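Local coordinates for protein MAU2 chromatid cohesion factor homolog (Saccharomyces cerevisiae, PDB 4XDN) that forms a complex with SCC2 that is required for loading cohesin onto chromosomes, and so takes part in sister chromatid cohesion, at residues V448-L453 with T493-N498; S452-Y457 with P499-T504; Y224-R229 with E260-L265; Y415-Q420 with A439-T444. One frame throughout, in Å; residues are numbered along the deposited sequence.

Contact 1: residues V448-L453 with T493-N498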
loop_
_atom_site.group_PDB
_atom_site.type_symbol
_atom_site.label_atom_id
_atom_site.label_comp_id
_atom_site.label_asym_id
_atom_site.label_seq_id
_atom_site.Cartn_x
_atom_site.Cartn_y
_atom_site.Cartn_z
ATOM N N VAL A 448 4.041 9.327 -7.653
ATOM C CA VAL A 448 4.719 9.067 -8.916
ATOM C C VAL A 448 4.450 10.200 -9.897
ATOM O O VAL A 448 5.358 10.657 -10.595
ATOM C CB VAL A 448 4.269 7.726 -9.530
ATOM C CG1 VAL A 448 4.819 7.551 -10.947
ATOM C CG2 VAL A 448 4.707 6.570 -8.641
ATOM N N LYS A 449 3.199 10.649 -9.947
ATOM C CA LYS A 449 2.821 11.775 -10.792
ATOM C C LYS A 449 3.673 12.994 -10.480
ATOM O O LYS A 449 4.101 13.714 -11.380
ATOM C CB LYS A 449 1.342 12.123 -10.606
ATOM C CG LYS A 449 0.378 11.156 -11.261
ATOM C CD LYS A 449 -1.051 11.657 -11.146
ATOM C CE LYS A 449 -2.009 10.793 -11.942
ATOM N NZ LYS A 449 -3.381 11.367 -11.971
ATOM N N MET A 450 3.923 13.215 -9.196
ATOM C CA MET A 450 4.635 14.404 -8.758
ATOM C C MET A 450 6.135 14.304 -9.018
ATOM O O MET A 450 6.769 15.297 -9.375
ATOM C CB MET A 450 4.370 14.653 -7.277
ATOM C CG MET A 450 2.988 15.252 -7.006
ATOM S SD MET A 450 2.823 15.975 -5.366
ATOM C CE MET A 450 4.070 17.266 -5.461
ATOM N N ILE A 451 6.701 13.115 -8.837
ATOM C CA ILE A 451 8.090 12.879 -9.209
ATOM C C ILE A 451 8.254 13.167 -10.697
ATOM O O ILE A 451 9.228 13.795 -11.117
ATOM C CB ILE A 451 8.535 11.430 -8.898
ATOM C CG1 ILE A 451 8.608 11.215 -7.384
ATOM C CG2 ILE A 451 9.903 11.124 -9.535
ATOM C CD1 ILE A 451 8.827 9.775 -6.964
ATOM N N SER A 452 7.286 12.711 -11.485
ATOM C CA SER A 452 7.305 12.925 -12.926
ATOM C C SER A 452 7.213 14.413 -13.262
ATOM O O SER A 452 7.902 14.895 -14.160
ATOM C CB SER A 452 6.156 12.163 -13.593
ATOM O OG SER A 452 6.225 10.776 -13.306
ATOM N N LEU A 453 6.370 15.138 -12.535
ATOM C CA LEU A 453 6.170 16.560 -12.796
ATOM C C LEU A 453 7.385 17.382 -12.382
ATOM O O LEU A 453 7.722 18.367 -13.038
ATOM C CB LEU A 453 4.924 17.073 -12.069
ATOM C CG LEU A 453 3.569 16.689 -12.672
ATOM C CD1 LEU A 453 2.438 17.082 -11.729
ATOM C CD2 LEU A 453 3.371 17.338 -14.035
ATOM N N THR A 493 -1.877 16.061 -0.620
ATOM C CA THR A 493 -1.146 14.886 -0.145
ATOM C C THR A 493 -0.385 15.218 1.135
ATOM O O THR A 493 -0.242 16.388 1.489
ATOM C CB THR A 493 -0.147 14.363 -1.198
ATOM O OG1 THR A 493 0.811 15.383 -1.509
ATOM C CG2 THR A 493 -0.873 13.942 -2.466
ATOM N N ASP A 494 0.111 14.191 1.821
ATOM C CA ASP A 494 0.872 14.396 3.050
ATOM C C ASP A 494 2.318 14.789 2.747
ATOM O O ASP A 494 3.085 15.102 3.656
ATOM C CB ASP A 494 0.844 13.136 3.923
ATOM C CG ASP A 494 1.631 11.985 3.321
ATOM O OD1 ASP A 494 2.863 11.925 3.527
ATOM O OD2 ASP A 494 1.017 11.133 2.647
ATOM N N LEU A 495 2.684 14.775 1.468
ATOM C CA LEU A 495 4.039 15.127 1.054
ATOM C C LEU A 495 4.363 16.584 1.363
ATOM O O LEU A 495 5.531 16.954 1.480
ATOM C CB LEU A 495 4.223 14.861 -0.441
ATOM C CG LEU A 495 4.178 13.397 -0.876
ATOM C CD1 LEU A 495 4.197 13.295 -2.393
ATOM C CD2 LEU A 495 5.338 12.619 -0.277
ATOM N N GLN A 496 3.331 17.411 1.494
ATOM C CA GLN A 496 3.522 18.816 1.836
ATOM C C GLN A 496 4.122 18.953 3.231
ATOM O O GLN A 496 4.626 20.014 3.593
ATOM C CB GLN A 496 2.196 19.576 1.763
ATOM C CG GLN A 496 1.172 19.136 2.798
ATOM C CD GLN A 496 -0.182 19.790 2.596
ATOM O OE1 GLN A 496 -0.365 20.967 2.903
ATOM N NE2 GLN A 496 -1.137 19.027 2.078
ATOM N N PHE A 497 4.056 17.876 4.009
ATOM C CA PHE A 497 4.628 17.851 5.350
ATOM C C PHE A 497 5.915 17.033 5.386
ATOM O O PHE A 497 6.455 16.763 6.458
ATOM C CB PHE A 497 3.619 17.283 6.346
ATOM C CG PHE A 497 2.285 17.973 6.310
ATOM C CD1 PHE A 497 2.176 19.314 6.640
ATOM C CD2 PHE A 497 1.142 17.279 5.951
ATOM C CE1 PHE A 497 0.951 19.952 6.608
ATOM C CE2 PHE A 497 -0.087 17.913 5.920
ATOM C CZ PHE A 497 -0.182 19.250 6.248
ATOM N N ASN A 498 6.395 16.640 4.208
ATOM C CA ASN A 498 7.652 15.915 4.083
ATOM C C ASN A 498 8.778 16.903 3.761
ATOM O O ASN A 498 8.755 17.539 2.706
ATOM C CB ASN A 498 7.542 14.837 2.999
ATOM C CG ASN A 498 8.803 14.000 2.870
ATOM O OD1 ASN A 498 9.897 14.526 2.679
ATOM N ND2 ASN A 498 8.653 12.684 2.974
#

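Contact 2: residues S452-Y457 with P499-T504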
loop_
_atom_site.group_PDB
_atom_site.type_symbol
_atom_site.label_atom_id
_atom_site.label_comp_id
_atom_site.label_asym_id
_atom_site.label_seq_id
_atom_site.Cartn_x
_atom_site.Cartn_y
_atom_site.Cartn_z
ATOM N N SER A 452 7.286 12.711 -11.485
ATOM C CA SER A 452 7.305 12.925 -12.926
ATOM C C SER A 452 7.213 14.413 -13.262
ATOM O O SER A 452 7.902 14.895 -14.160
ATOM C CB SER A 452 6.156 12.163 -13.593
ATOM O OG SER A 452 6.225 10.776 -13.306
ATOM N N LEU A 453 6.370 15.138 -12.535
ATOM C CA LEU A 453 6.170 16.560 -12.796
ATOM C C LEU A 453 7.385 17.382 -12.382
ATOM O O LEU A 453 7.722 18.367 -13.038
ATOM C CB LEU A 453 4.924 17.073 -12.069
ATOM C CG LEU A 453 3.569 16.689 -12.672
ATOM C CD1 LEU A 453 2.438 17.082 -11.729
ATOM C CD2 LEU A 453 3.371 17.338 -14.035
ATOM N N LEU A 454 8.035 16.978 -11.295
ATOM C CA LEU A 454 9.190 17.708 -10.785
ATOM C C LEU A 454 10.403 17.519 -11.688
ATOM O O LEU A 454 11.122 18.479 -11.981
ATOM C CB LEU A 454 9.518 17.264 -9.357
ATOM C CG LEU A 454 8.550 17.734 -8.265
ATOM C CD1 LEU A 454 8.887 17.077 -6.940
ATOM C CD2 LEU A 454 8.572 19.248 -8.119
ATOM N N ASN A 455 10.634 16.284 -12.126
ATOM C CA ASN A 455 11.688 16.021 -13.100
ATOM C C ASN A 455 11.391 16.760 -14.396
ATOM O O ASN A 455 12.290 17.315 -15.023
ATOM C CB ASN A 455 11.830 14.524 -13.376
ATOM C CG ASN A 455 12.528 13.783 -12.255
ATOM O OD1 ASN A 455 13.441 14.306 -11.621
ATOM N ND2 ASN A 455 12.102 12.550 -12.009
ATOM N N CYS A 456 10.119 16.767 -14.785
ATOM C CA CYS A 456 9.693 17.447 -16.000
ATOM C C CYS A 456 9.929 18.950 -15.887
ATOM O O CYS A 456 10.337 19.594 -16.852
ATOM C CB CYS A 456 8.216 17.165 -16.285
ATOM S SG CYS A 456 7.615 17.852 -17.843
ATOM N N TYR A 457 9.673 19.500 -14.704
ATOM C CA TYR A 457 9.895 20.919 -14.456
ATOM C C TYR A 457 11.384 21.245 -14.522
ATOM O O TYR A 457 11.785 22.254 -15.101
ATOM C CB TYR A 457 9.328 21.326 -13.093
ATOM C CG TYR A 457 9.561 22.780 -12.747
ATOM C CD1 TYR A 457 10.718 23.182 -12.088
ATOM C CD2 TYR A 457 8.627 23.753 -13.081
ATOM C CE1 TYR A 457 10.937 24.510 -11.773
ATOM C CE2 TYR A 457 8.836 25.083 -12.770
ATOM C CZ TYR A 457 9.992 25.457 -12.116
ATOM O OH TYR A 457 10.205 26.781 -11.805
ATOM N N PRO A 499 9.765 17.041 4.667
ATOM C CA PRO A 499 10.793 18.075 4.477
ATOM C C PRO A 499 11.639 17.879 3.218
ATOM O O PRO A 499 12.001 18.871 2.585
ATOM C CB PRO A 499 11.654 17.952 5.740
ATOM C CG PRO A 499 11.405 16.585 6.254
ATOM C CD PRO A 499 9.989 16.268 5.902
ATOM N N ILE A 500 11.945 16.635 2.862
ATOM C CA ILE A 500 12.672 16.358 1.626
ATOM C C ILE A 500 11.901 16.918 0.437
ATOM O O ILE A 500 12.479 17.553 -0.444
ATOM C CB ILE A 500 12.915 14.838 1.431
ATOM C CG1 ILE A 500 13.993 14.357 2.408
ATOM C CG2 ILE A 500 13.328 14.525 -0.016
ATOM C CD1 ILE A 500 14.293 12.870 2.337
ATOM N N TRP A 501 10.594 16.692 0.423
ATOM C CA TRP A 501 9.752 17.159 -0.668
ATOM C C TRP A 501 9.592 18.673 -0.645
ATOM O O TRP A 501 9.711 19.325 -1.678
ATOM C CB TRP A 501 8.381 16.483 -0.611
ATOM C CG TRP A 501 8.377 15.130 -1.239
ATOM C CD1 TRP A 501 8.865 13.975 -0.702
ATOM C CD2 TRP A 501 7.864 14.786 -2.531
ATOM N NE1 TRP A 501 8.687 12.933 -1.577
ATOM C CE2 TRP A 501 8.075 13.405 -2.710
ATOM C CE3 TRP A 501 7.248 15.512 -3.554
ATOM C CZ2 TRP A 501 7.692 12.735 -3.868
ATOM C CZ3 TRP A 501 6.865 14.846 -4.702
ATOM C CH2 TRP A 501 7.089 13.471 -4.850
ATOM N N GLU A 502 9.323 19.227 0.534
ATOM C CA GLU A 502 9.143 20.668 0.680
ATOM C C GLU A 502 10.409 21.425 0.305
ATOM O O GLU A 502 10.346 22.506 -0.282
ATOM C CB GLU A 502 8.737 21.017 2.113
ATOM C CG GLU A 502 7.252 20.856 2.390
ATOM C CD GLU A 502 6.402 21.884 1.661
ATOM O OE1 GLU A 502 6.836 23.050 1.547
ATOM O OE2 GLU A 502 5.299 21.522 1.198
ATOM N N CYS A 503 11.557 20.852 0.652
ATOM C CA CYS A 503 12.835 21.481 0.357
ATOM C C CYS A 503 13.123 21.417 -1.137
ATOM O O CYS A 503 13.651 22.367 -1.715
ATOM C CB CYS A 503 13.964 20.813 1.144
ATOM S SG CYS A 503 15.557 21.669 0.997
ATOM N N THR A 504 12.773 20.297 -1.760
ATOM C CA THR A 504 12.974 20.133 -3.196
ATOM C C THR A 504 12.198 21.205 -3.958
ATOM O O THR A 504 12.707 21.789 -4.915
ATOM C CB THR A 504 12.539 18.731 -3.670
ATOM O OG1 THR A 504 13.327 17.737 -3.007
ATOM C CG2 THR A 504 12.717 18.577 -5.176
#

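Contact 3: residues Y224-R229 with E260-L265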
loop_
_atom_site.group_PDB
_atom_site.type_symbol
_atom_site.label_atom_id
_atom_site.label_comp_id
_atom_site.label_asym_id
_atom_site.label_seq_id
_atom_site.Cartn_x
_atom_site.Cartn_y
_atom_site.Cartn_z
ATOM N N TYR A 224 -6.199 3.764 5.777
ATOM C CA TYR A 224 -6.852 4.288 4.581
ATOM C C TYR A 224 -6.192 5.585 4.117
ATOM O O TYR A 224 -5.925 5.765 2.931
ATOM C CB TYR A 224 -8.341 4.530 4.834
ATOM C CG TYR A 224 -8.941 5.568 3.912
ATOM C CD1 TYR A 224 -9.312 5.244 2.614
ATOM C CD2 TYR A 224 -9.126 6.877 4.338
ATOM C CE1 TYR A 224 -9.856 6.192 1.768
ATOM C CE2 TYR A 224 -9.667 7.832 3.499
ATOM C CZ TYR A 224 -10.029 7.484 2.215
ATOM O OH TYR A 224 -10.568 8.436 1.380
ATOM N N LEU A 225 -5.935 6.485 5.061
ATOM C CA LEU A 225 -5.337 7.778 4.743
ATOM C C LEU A 225 -3.928 7.603 4.185
ATOM O O LEU A 225 -3.544 8.279 3.233
ATOM C CB LEU A 225 -5.312 8.677 5.983
ATOM C CG LEU A 225 -6.675 9.124 6.522
ATOM C CD1 LEU A 225 -6.516 9.796 7.874
ATOM C CD2 LEU A 225 -7.375 10.065 5.548
ATOM N N LEU A 226 -3.163 6.692 4.778
ATOM C CA LEU A 226 -1.808 6.416 4.313
ATOM C C LEU A 226 -1.815 5.799 2.915
ATOM O O LEU A 226 -0.957 6.115 2.089
ATOM C CB LEU A 226 -1.086 5.489 5.290
ATOM C CG LEU A 226 -0.606 6.128 6.595
ATOM C CD1 LEU A 226 -0.163 5.051 7.573
ATOM C CD2 LEU A 226 0.528 7.110 6.337
ATOM N N ASN A 227 -2.782 4.924 2.655
ATOM C CA ASN A 227 -2.927 4.311 1.337
ATOM C C ASN A 227 -3.178 5.355 0.257
ATOM O O ASN A 227 -2.757 5.186 -0.889
ATOM C CB ASN A 227 -4.072 3.293 1.333
ATOM C CG ASN A 227 -3.818 2.123 2.261
ATOM O OD1 ASN A 227 -2.683 1.871 2.661
ATOM N ND2 ASN A 227 -4.880 1.400 2.610
ATOM N N GLU A 228 -3.869 6.428 0.631
ATOM C CA GLU A 228 -4.191 7.514 -0.292
ATOM C C GLU A 228 -3.205 8.674 -0.159
ATOM O O GLU A 228 -3.287 9.657 -0.899
ATOM C CB GLU A 228 -5.616 8.013 -0.041
ATOM C CG GLU A 228 -6.705 6.973 -0.283
ATOM C CD GLU A 228 -6.848 6.592 -1.747
ATOM O OE1 GLU A 228 -6.345 7.334 -2.615
ATOM O OE2 GLU A 228 -7.467 5.545 -2.031
ATOM N N ARG A 229 -2.277 8.548 0.786
ATOM C CA ARG A 229 -1.329 9.610 1.114
ATOM C C ARG A 229 -2.041 10.915 1.459
ATOM O O ARG A 229 -1.528 12.000 1.190
ATOM C CB ARG A 229 -0.343 9.840 -0.043
ATOM C CG ARG A 229 0.558 8.648 -0.349
ATOM C CD ARG A 229 1.405 8.250 0.849
ATOM N NE ARG A 229 2.827 8.170 0.512
ATOM C CZ ARG A 229 3.751 9.057 0.873
ATOM N NH1 ARG A 229 3.437 10.122 1.601
ATOM N NH2 ARG A 229 5.009 8.875 0.506
ATOM N N GLU A 260 2.674 3.250 12.462
ATOM C CA GLU A 260 3.536 4.317 12.950
ATOM C C GLU A 260 4.863 4.311 12.190
ATOM O O GLU A 260 5.475 5.357 11.988
ATOM C CB GLU A 260 3.772 4.172 14.455
ATOM C CG GLU A 260 2.566 4.565 15.303
ATOM C CD GLU A 260 2.807 4.399 16.794
ATOM O OE1 GLU A 260 3.572 3.492 17.181
ATOM O OE2 GLU A 260 2.229 5.179 17.581
ATOM N N MET A 261 5.295 3.129 11.765
ATOM C CA MET A 261 6.494 2.998 10.946
ATOM C C MET A 261 6.273 3.590 9.558
ATOM O O MET A 261 7.129 4.303 9.034
ATOM C CB MET A 261 6.908 1.530 10.830
ATOM C CG MET A 261 7.936 1.090 11.860
ATOM S SD MET A 261 9.549 1.861 11.624
ATOM C CE MET A 261 10.044 1.156 10.053
ATOM N N VAL A 262 5.120 3.290 8.966
ATOM C CA VAL A 262 4.790 3.795 7.639
ATOM C C VAL A 262 4.663 5.317 7.663
ATOM O O VAL A 262 5.046 5.990 6.708
ATOM C CB VAL A 262 3.478 3.174 7.107
ATOM C CG1 VAL A 262 3.073 3.804 5.774
ATOM C CG2 VAL A 262 3.629 1.670 6.949
ATOM N N ILE A 263 4.123 5.853 8.755
ATOM C CA ILE A 263 3.977 7.296 8.892
ATOM C C ILE A 263 5.352 7.957 8.853
ATOM O O ILE A 263 5.545 8.952 8.154
ATOM C CB ILE A 263 3.241 7.677 10.197
ATOM C CG1 ILE A 263 1.760 7.304 10.092
ATOM C CG2 ILE A 263 3.351 9.179 10.473
ATOM C CD1 ILE A 263 1.003 7.359 11.410
ATOM N N GLN A 264 6.305 7.401 9.597
ATOM C CA GLN A 264 7.667 7.931 9.615
ATOM C C GLN A 264 8.311 7.811 8.241
ATOM O O GLN A 264 9.055 8.695 7.815
ATOM C CB GLN A 264 8.522 7.202 10.656
ATOM C CG GLN A 264 8.110 7.470 12.092
ATOM C CD GLN A 264 8.128 8.944 12.438
ATOM O OE1 GLN A 264 7.113 9.511 12.840
ATOM N NE2 GLN A 264 9.286 9.575 12.282
ATOM N N LEU A 265 8.014 6.715 7.553
ATOM C CA LEU A 265 8.554 6.470 6.224
ATOM C C LEU A 265 8.034 7.508 5.235
ATOM O O LEU A 265 8.792 8.055 4.433
ATOM C CB LEU A 265 8.189 5.056 5.763
ATOM C CG LEU A 265 8.959 4.461 4.582
ATOM C CD1 LEU A 265 10.441 4.358 4.898
ATOM C CD2 LEU A 265 8.406 3.095 4.227
#

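Contact 4: residues Y415-Q420 with A439-T444. With SO4 (sulfate ion), chain C.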
loop_
_atom_site.group_PDB
_atom_site.type_symbol
_atom_site.label_atom_id
_atom_site.label_comp_id
_atom_site.label_asym_id
_atom_site.label_seq_id
_atom_site.Cartn_x
_atom_site.Cartn_y
_atom_site.Cartn_z
ATOM N N TYR A 415 5.638 2.386 -11.818
ATOM C CA TYR A 415 7.023 2.208 -11.387
ATOM C C TYR A 415 7.952 1.842 -12.545
ATOM O O TYR A 415 9.068 2.358 -12.635
ATOM C CB TYR A 415 7.110 1.133 -10.296
ATOM C CG TYR A 415 6.893 1.642 -8.882
ATOM C CD1 TYR A 415 6.323 2.887 -8.643
ATOM C CD2 TYR A 415 7.272 0.876 -7.787
ATOM C CE1 TYR A 415 6.131 3.350 -7.352
ATOM C CE2 TYR A 415 7.085 1.333 -6.493
ATOM C CZ TYR A 415 6.513 2.569 -6.282
ATOM O OH TYR A 415 6.324 3.024 -4.996
ATOM N N VAL A 416 7.496 0.955 -13.424
ATOM C CA VAL A 416 8.320 0.495 -14.537
ATOM C C VAL A 416 8.628 1.628 -15.506
ATOM O O VAL A 416 9.780 1.832 -15.884
ATOM C CB VAL A 416 7.636 -0.659 -15.304
ATOM C CG1 VAL A 416 8.383 -0.982 -16.600
ATOM C CG2 VAL A 416 7.550 -1.891 -14.425
ATOM N N ARG A 417 7.597 2.359 -15.912
ATOM C CA ARG A 417 7.777 3.435 -16.881
ATOM C C ARG A 417 8.377 4.686 -16.236
ATOM O O ARG A 417 8.852 5.579 -16.937
ATOM C CB ARG A 417 6.450 3.770 -17.577
ATOM C CG ARG A 417 5.266 4.024 -16.662
ATOM C CD ARG A 417 3.961 3.564 -17.311
ATOM N NE ARG A 417 2.928 3.268 -16.319
ATOM C CZ ARG A 417 1.656 3.655 -16.395
ATOM N NH1 ARG A 417 1.215 4.368 -17.424
ATOM N NH2 ARG A 417 0.814 3.323 -15.425
ATOM N N LEU A 418 8.371 4.745 -14.907
ATOM C CA LEU A 418 9.087 5.797 -14.201
ATOM C C LEU A 418 10.584 5.560 -14.346
ATOM O O LEU A 418 11.336 6.467 -14.705
ATOM C CB LEU A 418 8.697 5.848 -12.720
ATOM C CG LEU A 418 9.532 6.799 -11.851
ATOM C CD1 LEU A 418 9.518 8.218 -12.411
ATOM C CD2 LEU A 418 9.047 6.798 -10.411
ATOM N N LEU A 419 11.007 4.330 -14.068
ATOM C CA LEU A 419 12.406 3.950 -14.221
ATOM C C LEU A 419 12.853 4.097 -15.668
ATOM O O LEU A 419 14.012 4.412 -15.940
ATOM C CB LEU A 419 12.630 2.512 -13.750
ATOM C CG LEU A 419 12.693 2.299 -12.237
ATOM C CD1 LEU A 419 12.701 0.811 -11.918
ATOM C CD2 LEU A 419 13.918 2.984 -11.639
ATOM N N GLN A 420 11.927 3.871 -16.595
ATOM C CA GLN A 420 12.221 4.024 -18.013
ATOM C C GLN A 420 12.353 5.500 -18.379
ATOM O O GLN A 420 13.203 5.874 -19.184
ATOM C CB GLN A 420 11.132 3.358 -18.858
ATOM C CG GLN A 420 11.285 3.564 -20.359
ATOM C CD GLN A 420 12.644 3.133 -20.878
ATOM O OE1 GLN A 420 13.261 2.206 -20.350
ATOM N NE2 GLN A 420 13.120 3.809 -21.918
ATOM N N ALA A 439 2.519 11.310 -15.723
ATOM C CA ALA A 439 1.821 12.205 -14.808
ATOM C C ALA A 439 0.342 12.345 -15.170
ATOM O O ALA A 439 -0.440 12.876 -14.382
ATOM C CB ALA A 439 2.488 13.569 -14.801
ATOM N N GLN A 440 -0.035 11.867 -16.354
ATOM C CA GLN A 440 -1.399 12.039 -16.854
ATOM C C GLN A 440 -2.236 10.768 -16.706
ATOM O O GLN A 440 -3.463 10.830 -16.721
ATOM C CB GLN A 440 -1.372 12.478 -18.324
ATOM C CG GLN A 440 -1.645 11.366 -19.334
ATOM C CD GLN A 440 -1.391 11.796 -20.768
ATOM O OE1 GLN A 440 -0.704 12.788 -21.021
ATOM N NE2 GLN A 440 -1.948 11.049 -21.716
ATOM N N SER A 441 -1.577 9.620 -16.569
ATOM C CA SER A 441 -2.283 8.345 -16.453
ATOM C C SER A 441 -3.052 8.265 -15.136
ATOM O O SER A 441 -2.569 8.707 -14.095
ATOM C CB SER A 441 -1.303 7.175 -16.571
ATOM O OG SER A 441 -0.169 7.373 -15.747
ATOM N N GLY A 442 -4.250 7.691 -15.191
ATOM C CA GLY A 442 -5.162 7.704 -14.059
ATOM C C GLY A 442 -4.872 6.670 -12.986
ATOM O O GLY A 442 -5.315 6.819 -11.846
ATOM N N GLY A 443 -4.131 5.626 -13.341
ATOM C CA GLY A 443 -3.875 4.529 -12.423
ATOM C C GLY A 443 -2.714 4.769 -11.475
ATOM O O GLY A 443 -2.540 4.037 -10.501
ATOM N N THR A 444 -1.923 5.799 -11.751
ATOM C CA THR A 444 -0.699 6.043 -10.998
ATOM C C THR A 444 -0.942 6.896 -9.761
ATOM O O THR A 444 -1.758 7.816 -9.777
ATOM C CB THR A 444 0.356 6.735 -11.871
ATOM O OG1 THR A 444 -0.078 8.063 -12.194
ATOM C CG2 THR A 444 0.578 5.942 -13.150
HETATM S S SO4 C . 4.016 0.138 -14.833
HETATM O O1 SO4 C . 4.673 -0.624 -13.772
HETATM O O2 SO4 C . 3.838 -0.710 -16.008
HETATM O O3 SO4 C . 2.714 0.605 -14.362
HETATM O O4 SO4 C . 4.847 1.280 -15.194
#

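Contact 1: residues V448-L453 with T493-N498
Apolar contact across this pair rests on Met450, whose sulfur SD lies 4.2 Å from CD1 of Leu495. The thioether reaches out from helix 446-466 with CG beside the backbone N (chi1 -76°) and an almost extended CB-CG-SD arm, which brings SD to the loop, while the bend at chi3 (62°) turns the methyl CE aside. SD also lies 4.4 Å from OG1 of Thr493, at that distance a loose neighbour, and the hydroxyl has its hydrogen bond with the carbonyl of Leu490. Trp501 packs against both Met450 and Leu495.

No polar bond crosses between the two segments; those nearby are local or go to other parts of the chain. On the helix, Val448 O accepts OG of Ser452 at 2.8 Å and the backbone N of Ser452 at 3.0 Å, from opposite faces of its carbonyl plane. In the loop, Gln496 NE2 donates to Thr493 O at 2.8 Å in a nearly straight bond (169°), with the acceptor in the amide plane, bracing the 3-10 turn 495-497. Asn498 N-caps the next helix through OD1 and the N of Trp501.

With only 80 Å² buried, the chemistry implies a light hydrophobic touch between two locally bonded elements.

Contact 2: residues S452-Y457 with P499-T504
Two donors of Thr504 grip the carbonyl oxygen of Ile500, while the methyl of the same threonine faces Leu454. OG1 donates to Ile500 O at 2.7 Å and the backbone N reaches the same oxygen at 3.1 Å, the two arriving from opposite faces of the carbonyl plane. The hydroxyl sits 28° off that plane. With OG1 beside its own backbone N (chi1 -61°), the side chain folds back along helix 499-513, and CG2 is left as the branch facing helix 446-466. OG1 is further hydrogen-bonded to an aromatic side chain on the chain of another protein.

Across the contact the packing is apolar, and one methyl carries it. CD1 of Leu454 lies 3.8 Å from CZ3 and 4.1 Å from CE3 of Trp501, meeting the benzo part of the indole while the two side chains cross obliquely. The same CD1 comes no closer than 4.5 Å to CG2 of Thr504, which marks that touch as looser. The indole gets there because its CG stands anti to the carbonyl carbon (chi1 -83°), bringing the six-membered ring close to the leucine although the CB itself is not aimed at it.

Apolar side chains of the other protein pack on Leu454, Trp501 and Thr504. Helix 446-466 meets the second helix after it, and Leu454 also packs on Val486 of the helix between them, 472-490; this is consistent with the stacked alpha-helical repeats of the tetratricopeptide kind known for the SCC4/mau-2 family.

Contact 3: residues Y224-R229 with E260-L265
Leu226 meets Val262 and Ile263 with no ring, amide or guanidinium taking part: no flat group of one segment lies on a face or at an edge of the other, and the interface is entirely branched aliphatic. It is a helix-to-helix contact within the alpha-helical repeat solenoid, joining the C-terminal turn of helix 212-228 to the last turns of helix 250-266. The backbones approach to 7.4 Å between CA of Leu226 and CA of Ile263, and the segments bury 143 Å² together.

Leucine acts as the projecting element. Its CG is beside the backbone N (chi1 -75°), which sends both methyls toward the neighbouring helix. CD1 is shared, lying 3.9 Å from CG1 of Val262 and likewise 3.9 Å from CG1 of Ile263. Val262 offers CG1, anti to its backbone N (chi1 175°), and the two side chains meet at a slant; Leu226 and Ile263 cross at about a right angle. Around this pair, Val262 also packs on Leu327 of helix 317-331, Ile263 touches Leu240, and an apolar side chain from the chain of another protein rests on Leu226.

Three residues on from Leu226, Arg229 has positive phi (55°) and takes part in a Schellman motif, its N bonding only weakly to the carbonyl O of Leu226. Its guanidinium makes salt bridges to Asp494 and Glu447 rather than to helix 250-266. The leucine's second methyl completes the grip: CD2 of Leu226 stands 4.0 Å from CG1 of Ile263.

Contact 4: residues Y415-Q420 with A439-T444
Ser441 is the first residue of its segment to meet Arg417, in the loop that follows helix 432-440; the arginine in turn belongs to an anion site at the N-terminal end of helix 415-426. The serine OG lies 3.7 Å from NH1 of Arg417, obliquely to the guanidinium and with no hydrogen bond between them; the hydroxyl is bonded instead to the carbonyl of Leu438. After Ser441 the chain turns through Gly442 and Gly443 and comes back to the arginine at Thr444. There CG2 packs 3.5 Å from NH2 of Arg417, while OG1 donates to Ser441 O at 3.2 Å from well above the carbonyl plane (38° out of it), tying the two ends of the turn together. With an alanine in place of Thr444, the Ser441 carbonyl would probably lose this donor and the guanidinium, without the methyl beside it, would be freer to swing.

The sulfate, probably from the crystallisation liquor, is held by the backbone N of Gly414, Val416 and Arg417, the kind of bonds that the first turn of a helix offers an anion. Arg417 bends at chi2 (-147°) and wraps alongside it. O4 lies at the guanidinium edge, near its plane, 3.0 Å from NE of Arg417 and also 3.0 Å from the backbone N of Arg417.

From the N terminus, contact 3 closes first, folding residues 224-265 into a loop that joins helix 212-228 to helix 250-266. Contact 4 follows separately, closing 415-444 between helix 415-426 and the loop that follows helix 432-440. Contacts 1 and 2 then start on the same helix, 446-466, and their loops interlace: 452-457 begins before 493-498 is reached, and 499-504 follows it, so neither encloses the other. The groups are physically connected. Lys449 of contact 1 packs along the turn 439-444, and Leu453 meets Ala439. Helix 446-466 thereby links contact 4 to contacts 1 and 2, and loop 493-498 reaches back to the end of segment 224-229 in contact 3.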